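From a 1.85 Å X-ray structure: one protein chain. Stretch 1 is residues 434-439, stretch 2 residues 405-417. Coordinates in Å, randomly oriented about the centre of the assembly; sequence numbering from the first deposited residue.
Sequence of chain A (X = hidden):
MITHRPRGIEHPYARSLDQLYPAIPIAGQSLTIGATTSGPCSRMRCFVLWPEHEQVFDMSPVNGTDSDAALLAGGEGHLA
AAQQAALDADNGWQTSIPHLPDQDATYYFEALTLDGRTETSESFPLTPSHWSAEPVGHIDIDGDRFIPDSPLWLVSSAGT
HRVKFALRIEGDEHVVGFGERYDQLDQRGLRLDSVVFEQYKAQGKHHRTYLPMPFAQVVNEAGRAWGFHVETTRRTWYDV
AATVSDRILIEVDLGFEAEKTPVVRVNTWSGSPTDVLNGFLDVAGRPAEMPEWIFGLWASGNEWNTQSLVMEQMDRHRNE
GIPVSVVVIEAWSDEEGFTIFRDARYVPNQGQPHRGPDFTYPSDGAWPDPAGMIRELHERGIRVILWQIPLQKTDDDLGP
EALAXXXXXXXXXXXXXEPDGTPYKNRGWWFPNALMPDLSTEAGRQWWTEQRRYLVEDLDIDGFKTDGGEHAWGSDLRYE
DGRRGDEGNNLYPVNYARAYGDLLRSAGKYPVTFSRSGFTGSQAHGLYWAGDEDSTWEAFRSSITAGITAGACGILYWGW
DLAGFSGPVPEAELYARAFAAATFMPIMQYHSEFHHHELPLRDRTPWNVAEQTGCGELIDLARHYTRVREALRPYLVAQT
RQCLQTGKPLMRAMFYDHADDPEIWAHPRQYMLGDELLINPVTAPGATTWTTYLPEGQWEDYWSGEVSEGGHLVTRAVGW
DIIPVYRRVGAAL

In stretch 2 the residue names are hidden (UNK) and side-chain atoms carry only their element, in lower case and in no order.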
# COMPACT_ATOMS: atom_id res chain seq x y z
N ALA A 434 12.81 -12.52 -7.67
CA ALA A 434 13.57 -11.34 -8.07
C ALA A 434 14.47 -10.83 -6.93
O ALA A 434 14.18 -11.07 -5.74
CB ALA A 434 12.60 -10.24 -8.49
N LEU A 435 15.54 -10.14 -7.30
CA LEU A 435 16.42 -9.45 -6.34
C LEU A 435 15.74 -8.17 -5.92
O LEU A 435 14.90 -7.63 -6.65
CB LEU A 435 17.74 -9.08 -7.00
CG LEU A 435 18.55 -10.22 -7.59
CD1 LEU A 435 19.66 -9.67 -8.47
CD2 LEU A 435 19.12 -11.06 -6.48
N MET A 436 16.09 -7.69 -4.73
CA MET A 436 15.52 -6.45 -4.22
C MET A 436 16.65 -5.46 -3.91
O MET A 436 17.48 -5.74 -3.05
CB MET A 436 14.67 -6.78 -2.99
CG MET A 436 13.73 -5.69 -2.54
SD MET A 436 12.47 -6.33 -1.38
CE MET A 436 11.49 -4.86 -1.23
N PRO A 437 16.69 -4.31 -4.60
CA PRO A 437 17.75 -3.36 -4.31
C PRO A 437 17.62 -2.81 -2.90
O PRO A 437 16.49 -2.65 -2.36
CB PRO A 437 17.55 -2.23 -5.34
CG PRO A 437 16.09 -2.31 -5.70
CD PRO A 437 15.72 -3.76 -5.57
N ASP A 438 18.78 -2.54 -2.30
CA ASP A 438 18.85 -1.99 -0.96
C ASP A 438 18.82 -0.48 -1.10
O ASP A 438 19.80 0.12 -1.52
CB ASP A 438 20.12 -2.46 -0.23
CG ASP A 438 20.09 -2.15 1.25
OD1 ASP A 438 19.46 -1.14 1.61
OD2 ASP A 438 20.70 -2.88 2.07
N LEU A 439 17.69 0.11 -0.75
CA LEU A 439 17.48 1.54 -0.88
C LEU A 439 17.56 2.22 0.49
O LEU A 439 17.08 3.35 0.64
CB LEU A 439 16.13 1.79 -1.58
CG LEU A 439 15.94 1.08 -2.94
CD1 LEU A 439 14.54 1.32 -3.49
CD2 LEU A 439 16.98 1.53 -3.96
N UNK A 405 22.90 -6.46 -15.74
CA UNK A 405 22.38 -5.50 -14.76
C UNK A 405 22.16 -6.13 -13.37
O UNK A 405 22.53 -5.54 -12.37
o UNK A 405 18.46 -3.78 -15.54
c UNK A 405 21.08 -4.88 -15.28
c UNK A 405 19.36 -3.07 -15.08
c UNK A 405 20.59 -3.70 -14.45
n UNK A 405 19.35 -1.74 -15.17
N UNK A 406 21.62 -7.34 -13.32
CA UNK A 406 21.46 -8.07 -12.05
C UNK A 406 22.78 -8.46 -11.41
O UNK A 406 22.94 -8.34 -10.20
N UNK A 407 23.73 -8.90 -12.23
CA UNK A 407 25.08 -9.21 -11.71
C UNK A 407 25.77 -7.98 -11.14
O UNK A 407 26.41 -8.06 -10.13
o UNK A 407 24.89 -11.93 -12.22
n UNK A 407 26.24 -11.90 -14.01
c UNK A 407 25.63 -11.31 -12.99
c UNK A 407 25.95 -9.84 -12.78
N UNK A 408 25.59 -6.82 -11.80
CA UNK A 408 26.17 -5.56 -11.32
C UNK A 408 25.49 -5.09 -10.03
O UNK A 408 26.14 -4.59 -9.12
c UNK A 408 26.09 -4.49 -12.41
N UNK A 409 24.17 -5.27 -9.93
CA UNK A 409 23.45 -4.98 -8.70
C UNK A 409 24.01 -5.79 -7.52
O UNK A 409 24.39 -5.24 -6.49
c UNK A 409 19.63 -5.44 -8.00
c UNK A 409 21.95 -5.26 -8.89
c UNK A 409 21.18 -3.70 -7.08
c UNK A 409 21.07 -5.10 -7.66
N UNK A 410 24.09 -7.11 -7.69
CA UNK A 410 24.64 -7.97 -6.64
C UNK A 410 26.07 -7.53 -6.35
O UNK A 410 26.44 -7.35 -5.18
c UNK A 410 23.06 -11.27 -7.93
c UNK A 410 23.18 -9.99 -7.13
c UNK A 410 25.39 -10.30 -5.96
c UNK A 410 24.63 -9.47 -7.01
N UNK A 411 26.86 -7.35 -7.40
CA UNK A 411 28.28 -7.08 -7.21
C UNK A 411 28.49 -5.74 -6.49
O UNK A 411 29.46 -5.61 -5.75
c UNK A 411 29.04 -7.13 -8.54
N UNK A 412 27.57 -4.79 -6.65
CA UNK A 412 27.64 -3.51 -5.92
C UNK A 412 27.45 -3.63 -4.40
O UNK A 412 27.81 -2.70 -3.67
o UNK A 412 25.29 -2.88 -5.99
c UNK A 412 26.59 -2.53 -6.46
N UNK A 413 26.88 -4.73 -3.93
CA UNK A 413 26.53 -4.86 -2.53
C UNK A 413 25.17 -4.28 -2.17
O UNK A 413 24.63 -4.63 -1.13
N UNK A 414 24.58 -3.45 -3.03
CA UNK A 414 23.36 -2.74 -2.71
C UNK A 414 22.11 -3.59 -2.98
O UNK A 414 21.19 -3.15 -3.69
c UNK A 414 25.30 0.12 -4.14
n UNK A 414 26.21 0.84 -3.39
c UNK A 414 25.95 0.65 -2.11
n UNK A 414 24.91 -0.15 -2.01
c UNK A 414 23.29 -1.41 -3.49
c UNK A 414 24.47 -0.51 -3.26
N UNK A 415 22.05 -4.77 -2.35
CA UNK A 415 20.88 -5.66 -2.44
C UNK A 415 20.44 -6.04 -1.05
O UNK A 415 21.28 -6.25 -0.18
c UNK A 415 21.15 -6.99 -3.21
c UNK A 415 22.44 -7.69 -2.73
c UNK A 415 21.19 -6.75 -4.69
N UNK A 416 19.14 -6.12 -0.82
CA UNK A 416 18.64 -6.71 0.45
C UNK A 416 19.20 -8.14 0.59
O UNK A 416 19.20 -8.90 -0.38
c UNK A 416 17.11 -6.69 0.55
c UNK A 416 16.60 -5.25 0.39
c UNK A 416 16.64 -7.25 1.90
N UNK A 417 19.69 -8.50 1.78
CA UNK A 417 20.32 -9.80 2.00
C UNK A 417 19.56 -10.71 2.95
O UNK A 417 18.89 -10.25 3.85
c UNK A 417 21.75 -9.58 2.49
c UNK A 417 23.98 -8.59 1.78
c UNK A 417 24.60 -7.83 0.63
n UNK A 417 26.07 -7.87 0.74
c UNK A 417 22.60 -9.06 1.36
O HOH W 1 17.96 -8.97 -3.03

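Position 405 carries three carbons, the third bearing one oxygen and one nitrogen, and is out of reach of stretch 1; it is Gln-405, its amide satisfied elsewhere in the structure. Position 406 has no side-chain atoms, hence Gly-406, whose carbonyl O lies 3.9 Å from CD1 of Leu-435. At 407 two carbons end in one oxygen and one nitrogen, the pattern of Asn-407, exposed and clear of stretch 1. A lone carbon at 408, also out of reach, gives Ala-408.

Position 409 has four carbons forked at the second, and its CB points toward stretch 1: this is Leu-409. Its CD2 packs 4.2 Å from CB of Leu-435 and its CD1 4.3 Å from CB of Pro-437, so one side chain spans two residues of the opposing segment. Position 410 also has four carbons, but the fork is at the first and one arm is two carbons long, which identifies Ile-410; its CG1 meets CD1 of Leu-435 at 3.8 Å. The single carbon at 411 makes Ala-411, remote from stretch 1.

At 412 one carbon is followed by one oxygen, giving Ser-412. Its OG donates to O of Leu-409 (2.6 Å). Position 413 lacks a side chain and has positive phi (86°); a CB here would jam against the carbonyl O of Ser-412, consistent with Gly-413, where the chain leaves the helix.

Position 414 bears one carbon and a five-membered ring of three carbons and two nitrogens, so it is His-414. The end of its side chain leads away from stretch 1, while its backbone O accepts a hydrogen bond from N of Asp-438 (2.8 Å). Three carbons branched at the first mark 415 as Val-415, whose CA sits 4.3 Å from CA of Pro-437. The same pattern recurs at 416, Val-416, with CG2 4.1 Å from CG of Met-436. Four carbons in a row ending in nitrogen make 417 Lys-417, which does not touch stretch 1.

The contact joins a backbone clasp to an apolar patch. Around the single bridge between Pro-437 and Val-415, the bond from Asp-438 to His-414 is matched by one from N of Val-416 to O of Met-436 (2.8 Å). Both come from residues flanking the bridged pair, so Pro-437's lack of an amide hydrogen costs nothing here. A water accepts from N of Met-436 (2.8 Å) and lies within donating distance of O of Val-416 (2.9 Å), one of several acceptors competing for its protons. Leu-435 meanwhile packs against the helix through Leu-409 and Ile-410.

Stretch 2 (405-417) QGNALIASGHVVK
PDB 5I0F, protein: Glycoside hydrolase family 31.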